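Local coordinates for protein male-specific lethal-3 (Drosophila melanogaster, PDB 3M9Q) that reads a trimethylated lysine of the histone H3 tail through its chromodomain, the part present here, within the male-specific lethal complex that upregulates the male X chromosome, at residues R37-T41 / L91-A96; T41-V47 / E60-Q66. The protein carries 1 engineered substitution. The contacts are given in a common frame with arbitrary orientation. Residue numbers count along the deposited sequence, not the author numbering.

Both contacts belong to the MSL3 chromodomain, and both use the long strand 39-51. Interaction 1 joins the start of that strand to the C-terminal helix 86-100. Interaction 2 pairs its next part with strand 57-65, its neighbour in the antiparallel sheet, as a beta hairpin. Their centres lie about 17 Å apart. Along the chain, interaction 2 is nested inside the loop that interaction 1 closes. Thr41 is common to both: its OG1 accepts a hydrogen bond from Gln92 NE2 of the helix, its backbone O one from Gln66 N. The two also touch where Tyr40 CB packs 3.9 Å from Phe65 CD1. Strand 39-51 thus pairs with strand 57-65 and, at its start, packs on the C-terminal helix.

Interaction 1: R37-T41 / L91-A96; sequences RVLYT and LQRELA
Residues 37-41, the approach to and start of strand 39-51, cross residues 91-96 of helix 86-100. The segment 37-41 is extended throughout, with strand from Leu39. The strand and helix axes approach to 8.7 Å at a crossing angle of -126°. Val38 lies nearest Leu95 and Leu39 nearest Gln92, each with CA atoms 5.4 Å apart. Gln92 reaches out with chi1 and chi2 both t, and this brings its amide to the strand. Gln92 NE2 donates to Leu39 O and to Thr41 OG1, each at 3.0 Å; Thr41 is m. Leu39 (m, t) points toward the helix. Its CD1 lies 4.0 Å from Leu95 CD1 and 4.1 Å from Leu91 CD2. Leu95 is also m, t, whereas Leu91 is t, p. Leu95 CB sits 3.4 Å from Arg37 O. Water 1 donates to Arg37 O (2.7 Å) and Leu95 O (2.8 Å). Water 2 accepts from Leu39 N (2.9 Å) and donates to Gln92 O (2.8 Å). This is helix-on-strand packing of the chromodomain, a small leucine cluster beside the Gln92 amide hydrogen bonds. Tyr40 points away and hydrogen-bonds Glu30 through OH. Leu39 and Leu91 both continue onto Tyr29 of strand 25-29 and Leu82 of strand 81-83.

Interaction 2: T41-V47 / E60-Q66; sequences TSKVLNV and EYKIHFQ
Val47 (t) lays its CG1 3.8 Å from CE1 of Tyr61 (m), on the sheet face that also carries Ser42, Val44, Ile63 and Phe65. Strands 41-47 and 60-65 run antiparallel, at 143° between their directions, axes approaching to 4.4 Å. Ser42-Phe65, Val44-Ile63 and Val47-Tyr61 are non-hydrogen-bonded pairs. Lys43-His64 is hydrogen-bonded: Lys43 N to His64 O 2.8 Å, His64 N to Lys43 O 2.9 Å. Then the register slips by one at a classic beta bulge. Leu45 (phi/psi -95/-31) and Asn46 both face Lys62. Lys62 O accepts from Leu45 N at 2.7 Å and weakly from Asn46 N at 3.4 Å, and Lys62 N gives to Asn46 O at 2.9 Å. At the other end Gln66 N donates to Thr41 O at 3.0 Å. Ile63 (p, t) meets Val44, CG2 to CG2, at 4.3 Å. Ser42 OG lies 3.4 Å from Phe65 CD1 but hydrogen-bonds Tyr40 O. Lys43, Asn46, Lys62 and His64 take the opposite face, where His64 ND1 hydrogen-bonds Asp73. Backbone bonds therefore hold this chromodomain hairpin, while one face is largely apolar and buried, the other mainly polar and more exposed.

Interaction 1: R37-T41 / L91-A96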
ATOM      1  N   ARG A  37       9.628 -10.069  -3.598  1.00 11.18           N
ATOM      2  CA  ARG A  37       8.623  -8.998  -3.618  1.00 11.99           C
ATOM      3  C   ARG A  37       7.302  -9.510  -4.156  1.00 10.93           C
ATOM      4  O   ARG A  37       7.245 -10.181  -5.177  1.00 11.03           O
ATOM      5  CB  ARG A  37       9.117  -7.783  -4.412  1.00 14.43           C
ATOM      6  CG  ARG A  37      10.158  -7.001  -3.626  1.00 17.84           C
ATOM      7  CD  ARG A  37      10.862  -5.896  -4.400  1.00 20.28           C
ATOM      8  NE  ARG A  37      10.088  -4.670  -4.602  1.00 22.31           N
ATOM      9  CZ  ARG A  37       9.467  -3.961  -3.661  1.00 23.94           C
ATOM     10  NH1 ARG A  37       8.842  -2.850  -4.019  1.00 24.46           N
ATOM     11  NH2 ARG A  37       9.433  -4.354  -2.392  1.00 24.46           N
ATOM     12  N   VAL A  38       6.242  -9.205  -3.421  1.00  9.87           N
ATOM     13  CA  VAL A  38       4.872  -9.555  -3.804  1.00 10.36           C
ATOM     14  C   VAL A  38       3.941  -8.423  -3.402  1.00  9.88           C
ATOM     15  O   VAL A  38       4.279  -7.583  -2.569  1.00 10.13           O
ATOM     16  CB  VAL A  38       4.382 -10.888  -3.166  1.00 11.14           C
ATOM     17  CG1 VAL A  38       5.143 -12.093  -3.739  1.00 11.82           C
ATOM     18  CG2 VAL A  38       4.473 -10.839  -1.647  1.00 12.33           C
ATOM     19  N   LEU A  39       2.760  -8.434  -4.011  1.00  9.23           N
ATOM     20  CA  LEU A  39       1.722  -7.424  -3.795  1.00  8.93           C
ATOM     21  C   LEU A  39       0.467  -8.043  -3.221  1.00  8.90           C
ATOM     22  O   LEU A  39       0.018  -9.097  -3.666  1.00  9.96           O
ATOM     23  CB  LEU A  39       1.365  -6.736  -5.111  1.00  9.09           C
ATOM     24  CG  LEU A  39       2.432  -5.793  -5.666  1.00  8.91           C
ATOM     25  CD1 LEU A  39       2.263  -5.596  -7.176  1.00 10.30           C
ATOM     26  CD2 LEU A  39       2.418  -4.452  -4.918  1.00  9.60           C
ATOM     27  N   TYR A  40      -0.102  -7.366  -2.236  1.00  8.92           N
ATOM     28  CA  TYR A  40      -1.352  -7.791  -1.606  1.00  9.37           C
ATOM     29  C   TYR A  40      -2.493  -6.872  -1.971  1.00  8.89           C
ATOM     30  O   TYR A  40      -2.387  -5.650  -1.846  1.00  8.80           O
ATOM     31  CB  TYR A  40      -1.199  -7.800  -0.087  1.00 10.79           C
ATOM     32  CG  TYR A  40      -0.109  -8.737   0.398  1.00 12.48           C
ATOM     33  CD1 TYR A  40      -0.222 -10.112   0.250  1.00 14.94           C
ATOM     34  CD2 TYR A  40       1.052  -8.250   0.963  1.00 13.57           C
ATOM     35  CE1 TYR A  40       0.790 -10.969   0.683  1.00 15.31           C
ATOM     36  CE2 TYR A  40       2.056  -9.098   1.402  1.00 14.06           C
ATOM     37  CZ  TYR A  40       1.920 -10.445   1.268  1.00 14.51           C
ATOM     38  OH  TYR A  40       2.924 -11.295   1.698  1.00 16.75           O
ATOM     39  N   THR A  41      -3.602  -7.456  -2.394  1.00  8.56           N
ATOM     40  CA  THR A  41      -4.821  -6.697  -2.683  1.00  8.65           C
ATOM     41  C   THR A  41      -5.397  -6.183  -1.374  1.00  8.46           C
ATOM     42  O   THR A  41      -5.623  -6.940  -0.435  1.00  8.78           O
ATOM     43  CB  THR A  41      -5.836  -7.572  -3.418  1.00  8.75           C
ATOM     44  OG1 THR A  41      -5.173  -8.187  -4.535  1.00  9.19           O
ATOM     45  CG2 THR A  41      -7.029  -6.766  -3.899  1.00  9.59           C
ATOM     46  N   LEU A  91       1.336  -7.343 -12.843  1.00  9.37           N
ATOM     47  CA  LEU A  91       2.590  -7.349 -12.073  1.00  9.73           C
ATOM     48  C   LEU A  91       2.430  -8.218 -10.832  1.00  9.74           C
ATOM     49  O   LEU A  91       3.287  -9.041 -10.510  1.00  9.06           O
ATOM     50  CB  LEU A  91       3.005  -5.928 -11.686  1.00 10.29           C
ATOM     51  CG  LEU A  91       4.230  -5.807 -10.777  1.00 10.91           C
ATOM     52  CD1 LEU A  91       5.469  -6.384 -11.455  1.00 12.18           C
ATOM     53  CD2 LEU A  91       4.458  -4.357 -10.391  1.00 11.58           C
ATOM     54  N   GLN A  92       1.305  -8.051 -10.151  1.00  8.65           N
ATOM     55  CA  GLN A  92       1.030  -8.847  -8.954  1.00  9.23           C
ATOM     56  C   GLN A  92       1.070 -10.348  -9.278  1.00  9.28           C
ATOM     57  O   GLN A  92       1.655 -11.144  -8.546  1.00  9.42           O
ATOM     58  CB  GLN A  92      -0.320  -8.433  -8.371  1.00  9.59           C
ATOM     59  CG  GLN A  92      -0.783  -9.257  -7.185  1.00 10.09           C
ATOM     60  CD  GLN A  92      -2.138  -8.796  -6.708  1.00 10.93           C
ATOM     61  OE1 GLN A  92      -2.972  -8.384  -7.523  1.00 12.08           O
ATOM     62  NE2 GLN A  92      -2.357  -8.813  -5.394  1.00 10.55           N
ATOM     63  N   ARG A  93       0.462 -10.730 -10.395  1.00  9.30           N
ATOM     64  CA  ARG A  93       0.418 -12.141 -10.788  1.00  9.48           C
ATOM     65  C   ARG A  93       1.810 -12.659 -11.143  1.00 10.12           C
ATOM     66  O   ARG A  93       2.178 -13.783 -10.821  1.00 10.76           O
ATOM     67  CB  ARG A  93      -0.563 -12.356 -11.947  1.00  9.57           C
ATOM     68  CG  ARG A  93      -2.015 -12.195 -11.505  1.00  9.95           C
ATOM     69  CD  ARG A  93      -2.997 -12.053 -12.647  1.00 10.08           C
ATOM     70  NE  ARG A  93      -3.191 -13.289 -13.409  1.00  9.90           N
ATOM     71  CZ  ARG A  93      -4.063 -14.243 -13.097  1.00 10.05           C
ATOM     72  NH1 ARG A  93      -4.795 -14.167 -11.997  1.00 10.01           N
ATOM     73  NH2 ARG A  93      -4.179 -15.296 -13.874  1.00 10.50           N
ATOM     74  N   GLU A  94       2.588 -11.811 -11.793  0.50 10.56           N
ATOM     75  CA  GLU A  94       3.954 -12.155 -12.190  0.50 12.03           C
ATOM     76  C   GLU A  94       4.827 -12.381 -10.964  0.50 11.38           C
ATOM     77  O   GLU A  94       5.571 -13.358 -10.874  0.50 11.53           O
ATOM     78  CB  GLU A  94       4.535 -11.031 -13.050  0.50 13.90           C
ATOM     79  CG  GLU A  94       5.995 -11.203 -13.423  0.50 16.07           C
ATOM     80  CD  GLU A  94       6.457 -10.156 -14.420  0.50 17.89           C
ATOM     81  OE1 GLU A  94       5.815 -10.024 -15.486  0.50 19.70           O
ATOM     82  OE2 GLU A  94       7.459  -9.468 -14.139  0.50 19.96           O
ATOM     83  N   LEU A  95       4.717 -11.463 -10.017  1.00 10.21           N
ATOM     84  CA  LEU A  95       5.505 -11.532  -8.783  1.00 11.02           C
ATOM     85  C   LEU A  95       5.120 -12.753  -7.955  1.00 11.27           C
ATOM     86  O   LEU A  95       5.972 -13.421  -7.360  1.00 11.54           O
ATOM     87  CB  LEU A  95       5.328 -10.268  -7.947  1.00 10.73           C
ATOM     88  CG  LEU A  95       5.957  -8.993  -8.503  1.00 10.53           C
ATOM     89  CD1 LEU A  95       5.593  -7.805  -7.609  1.00 11.34           C
ATOM     90  CD2 LEU A  95       7.471  -9.167  -8.606  1.00 12.57           C
ATOM     91  N   ALA A  96       3.835 -13.056  -7.947  1.00 11.41           N
ATOM     92  CA  ALA A  96       3.329 -14.166  -7.137  1.00 12.91           C
ATOM     93  C   ALA A  96       3.893 -15.471  -7.664  1.00 13.74           C
ATOM     94  O   ALA A  96       4.306 -16.346  -6.900  1.00 15.03           O
ATOM     95  CB  ALA A  96       1.805 -14.205  -7.137  1.00 13.01           C
TER
HETATM   96  O   HOH W   1       8.343 -12.330  -6.386  1.00 12.57           O
HETATM   97  O   HOH W   2       2.343 -10.589  -5.867  1.00  9.24           O

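Interaction 2: T41-V47 / E60-Q66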
ATOM      1  N   THR A  41      -3.602  -7.456  -2.394  1.00  8.56           N
ATOM      2  CA  THR A  41      -4.821  -6.697  -2.683  1.00  8.65           C
ATOM      3  C   THR A  41      -5.397  -6.183  -1.374  1.00  8.46           C
ATOM      4  O   THR A  41      -5.623  -6.940  -0.435  1.00  8.78           O
ATOM      5  CB  THR A  41      -5.836  -7.572  -3.418  1.00  8.75           C
ATOM      6  OG1 THR A  41      -5.173  -8.187  -4.535  1.00  9.19           O
ATOM      7  CG2 THR A  41      -7.029  -6.766  -3.899  1.00  9.59           C
ATOM      8  N   SER A  42      -5.589  -4.873  -1.321  1.00  8.63           N
ATOM      9  CA  SER A  42      -5.908  -4.171  -0.081  1.00  8.82           C
ATOM     10  C   SER A  42      -6.987  -3.118  -0.292  1.00  8.97           C
ATOM     11  O   SER A  42      -7.264  -2.702  -1.410  1.00  9.12           O
ATOM     12  CB  SER A  42      -4.640  -3.485   0.443  1.00  9.27           C
ATOM     13  OG  SER A  42      -3.554  -4.397   0.551  1.00  9.79           O
ATOM     14  N   LYS A  43      -7.588  -2.691   0.809  1.00  9.74           N
ATOM     15  CA  LYS A  43      -8.622  -1.657   0.807  1.00  9.79           C
ATOM     16  C   LYS A  43      -8.212  -0.550   1.759  1.00  9.97           C
ATOM     17  O   LYS A  43      -7.831  -0.811   2.898  1.00  9.98           O
ATOM     18  CB  LYS A  43      -9.959  -2.261   1.251  1.00 11.24           C
ATOM     19  CG  LYS A  43     -11.130  -1.282   1.353  1.00 13.15           C
ATOM     20  CD  LYS A  43     -12.366  -1.981   1.913  1.00 15.52           C
ATOM     21  CE  LYS A  43     -13.587  -1.085   1.989  1.00 17.41           C
ATOM     22  NZ  LYS A  43     -14.735  -1.817   2.616  1.00 19.50           N
ATOM     23  N   VAL A  44      -8.317   0.688   1.304  1.00  9.70           N
ATOM     24  CA  VAL A  44      -7.955   1.839   2.128  1.00  9.86           C
ATOM     25  C   VAL A  44      -9.083   2.136   3.110  1.00 10.17           C
ATOM     26  O   VAL A  44     -10.234   2.372   2.732  1.00 11.07           O
ATOM     27  CB  VAL A  44      -7.644   3.083   1.275  1.00  9.97           C
ATOM     28  CG1 VAL A  44      -7.292   4.282   2.166  1.00 10.51           C
ATOM     29  CG2 VAL A  44      -6.516   2.784   0.278  1.00 10.22           C
ATOM     30  N   LEU A  45      -8.723   2.139   4.386  1.00 10.02           N
ATOM     31  CA  LEU A  45      -9.664   2.379   5.484  1.00 10.84           C
ATOM     32  C   LEU A  45      -9.694   3.825   5.925  1.00 10.82           C
ATOM     33  O   LEU A  45     -10.720   4.313   6.383  1.00 12.38           O
ATOM     34  CB  LEU A  45      -9.290   1.517   6.685  1.00 11.55           C
ATOM     35  CG  LEU A  45      -9.314   0.009   6.455  1.00 11.80           C
ATOM     36  CD1 LEU A  45      -8.925  -0.701   7.751  1.00 13.01           C
ATOM     37  CD2 LEU A  45     -10.691  -0.425   5.947  1.00 13.40           C
ATOM     38  N   ASN A  46      -8.558   4.497   5.807  1.00 10.65           N
ATOM     39  CA  ASN A  46      -8.408   5.873   6.295  1.00 10.92           C
ATOM     40  C   ASN A  46      -7.181   6.498   5.690  1.00 10.27           C
ATOM     41  O   ASN A  46      -6.190   5.824   5.454  1.00 10.28           O
ATOM     42  CB  ASN A  46      -8.283   5.900   7.826  1.00 12.27           C
ATOM     43  CG  ASN A  46      -8.307   7.299   8.394  1.00 13.44           C
ATOM     44  OD1 ASN A  46      -7.306   7.784   8.941  1.00 15.98           O
ATOM     45  ND2 ASN A  46      -9.437   7.962   8.260  1.00 13.79           N
ATOM     46  N   VAL A  47      -7.266   7.800   5.464  1.00 10.30           N
ATOM     47  CA  VAL A  47      -6.128   8.615   5.032  1.00 11.39           C
ATOM     48  C   VAL A  47      -5.917   9.748   6.036  1.00 11.35           C
ATOM     49  O   VAL A  47      -6.772  10.616   6.215  1.00 12.65           O
ATOM     50  CB  VAL A  47      -6.351   9.194   3.611  1.00 12.12           C
ATOM     51  CG1 VAL A  47      -5.106   9.949   3.128  1.00 13.35           C
ATOM     52  CG2 VAL A  47      -6.727   8.084   2.629  1.00 12.76           C
ATOM     53  N   GLU A  60      -0.595   8.989   5.935  1.00 10.78           N
ATOM     54  CA  GLU A  60      -0.617   7.629   6.455  1.00 11.68           C
ATOM     55  C   GLU A  60      -1.892   6.965   5.993  1.00 10.65           C
ATOM     56  O   GLU A  60      -2.989   7.425   6.297  1.00 11.57           O
ATOM     57  CB  GLU A  60      -0.585   7.621   7.978  1.00 14.31           C
ATOM     58  CG  GLU A  60       0.720   8.035   8.572  1.00 17.06           C
ATOM     59  CD  GLU A  60       0.799   7.724  10.052  1.00 19.57           C
ATOM     60  OE1 GLU A  60      -0.259   7.585  10.706  1.00 21.58           O
ATOM     61  OE2 GLU A  60       1.930   7.614  10.549  1.00 21.76           O
ATOM     62  N   TYR A  61      -1.728   5.875   5.254  1.00 10.31           N
ATOM     63  CA  TYR A  61      -2.845   5.127   4.692  1.00 10.51           C
ATOM     64  C   TYR A  61      -3.077   3.876   5.502  1.00 10.47           C
ATOM     65  O   TYR A  61      -2.289   2.938   5.453  1.00 10.81           O
ATOM     66  CB  TYR A  61      -2.551   4.765   3.231  1.00  9.95           C
ATOM     67  CG  TYR A  61      -2.268   5.972   2.357  1.00  9.63           C
ATOM     68  CD1 TYR A  61      -3.292   6.623   1.675  1.00 10.03           C
ATOM     69  CD2 TYR A  61      -0.985   6.481   2.230  1.00  9.76           C
ATOM     70  CE1 TYR A  61      -3.042   7.738   0.883  1.00  9.86           C
ATOM     71  CE2 TYR A  61      -0.727   7.591   1.438  1.00  9.75           C
ATOM     72  CZ  TYR A  61      -1.758   8.222   0.774  1.00  9.85           C
ATOM     73  OH  TYR A  61      -1.517   9.326  -0.019  1.00 10.59           O
ATOM     74  N   LYS A  62      -4.145   3.876   6.283  1.00 10.22           N
ATOM     75  CA  LYS A  62      -4.545   2.663   6.993  1.00 10.74           C
ATOM     76  C   LYS A  62      -5.229   1.745   6.002  1.00 10.47           C
ATOM     77  O   LYS A  62      -6.199   2.133   5.349  1.00 10.32           O
ATOM     78  CB  LYS A  62      -5.473   2.951   8.176  1.00 12.34           C
ATOM     79  CG  LYS A  62      -5.677   1.703   9.042  1.00 14.66           C
ATOM     80  CD  LYS A  62      -6.645   1.878  10.187  1.00 17.57           C
ATOM     81  CE  LYS A  62      -6.698   0.597  11.007  1.00 19.60           C
ATOM     82  NZ  LYS A  62      -7.510   0.735  12.246  1.00 21.64           N
ATOM     83  N   ILE A  63      -4.704   0.534   5.894  1.00 10.21           N
ATOM     84  CA  ILE A  63      -5.230  -0.435   4.943  1.00 10.74           C
ATOM     85  C   ILE A  63      -5.607  -1.760   5.574  1.00 10.48           C
ATOM     86  O   ILE A  63      -5.085  -2.169   6.608  1.00 11.21           O
ATOM     87  CB  ILE A  63      -4.259  -0.672   3.763  1.00 10.94           C
ATOM     88  CG1 ILE A  63      -2.953  -1.313   4.236  1.00 11.47           C
ATOM     89  CG2 ILE A  63      -4.006   0.627   2.981  1.00 11.86           C
ATOM     90  CD1 ILE A  63      -2.025  -1.712   3.069  1.00 12.35           C
ATOM     91  N   HIS A  64      -6.559  -2.391   4.906  1.00 10.03           N
ATOM     92  CA  HIS A  64      -7.039  -3.734   5.193  1.00 10.64           C
ATOM     93  C   HIS A  64      -6.585  -4.671   4.084  1.00  9.87           C
ATOM     94  O   HIS A  64      -6.692  -4.355   2.904  1.00 10.43           O
ATOM     95  CB  HIS A  64      -8.572  -3.725   5.252  1.00 11.38           C
ATOM     96  CG  HIS A  64      -9.178  -5.080   5.446  1.00 11.41           C
ATOM     97  ND1 HIS A  64      -9.170  -5.714   6.667  1.00 12.26           N
ATOM     98  CD2 HIS A  64      -9.796  -5.926   4.585  1.00 11.87           C
ATOM     99  CE1 HIS A  64      -9.760  -6.891   6.553  1.00 12.81           C
ATOM    100  NE2 HIS A  64     -10.155  -7.041   5.301  1.00 12.52           N
ATOM    101  N   PHE A  65      -6.088  -5.831   4.467  1.00 10.52           N
ATOM    102  CA  PHE A  65      -5.680  -6.846   3.487  1.00 10.46           C
ATOM    103  C   PHE A  65      -6.858  -7.731   3.173  1.00 10.28           C
ATOM    104  O   PHE A  65      -7.395  -8.413   4.034  1.00 10.74           O
ATOM    105  CB  PHE A  65      -4.467  -7.604   4.009  1.00 11.71           C
ATOM    106  CG  PHE A  65      -3.326  -6.689   4.259  1.00 12.56           C
ATOM    107  CD1 PHE A  65      -2.575  -6.213   3.200  1.00 12.57           C
ATOM    108  CD2 PHE A  65      -3.073  -6.201   5.529  1.00 13.56           C
ATOM    109  CE1 PHE A  65      -1.544  -5.332   3.411  1.00 13.88           C
ATOM    110  CE2 PHE A  65      -2.047  -5.308   5.747  1.00 14.66           C
ATOM    111  CZ  PHE A  65      -1.285  -4.873   4.684  1.00 14.41           C
ATOM    112  N   GLN A  66      -7.290  -7.673   1.926  1.00  9.83           N
ATOM    113  CA  GLN A  66      -8.512  -8.363   1.526  1.00 10.58           C
ATOM    114  C   GLN A  66      -8.384  -9.866   1.787  1.00 10.46           C
ATOM    115  O   GLN A  66      -7.403 -10.505   1.401  1.00 10.68           O
ATOM    116  CB  GLN A  66      -8.819  -8.124   0.043  1.00 10.71           C
ATOM    117  CG  GLN A  66      -9.072  -6.674  -0.365  1.00 10.91           C
ATOM    118  CD  GLN A  66     -10.349  -6.106   0.208  1.00 11.39           C
ATOM    119  OE1 GLN A  66     -10.516  -5.997   1.424  1.00 12.63           O
ATOM    120  NE2 GLN A  66     -11.258  -5.716  -0.671  1.00 11.19           N
TER
HETATM  121  O   HOH W   3      -5.011  -9.594   0.245  1.00 13.44           O
HETATM  122  O   HOH W   4      -4.701   6.413   8.445  1.00 16.04           O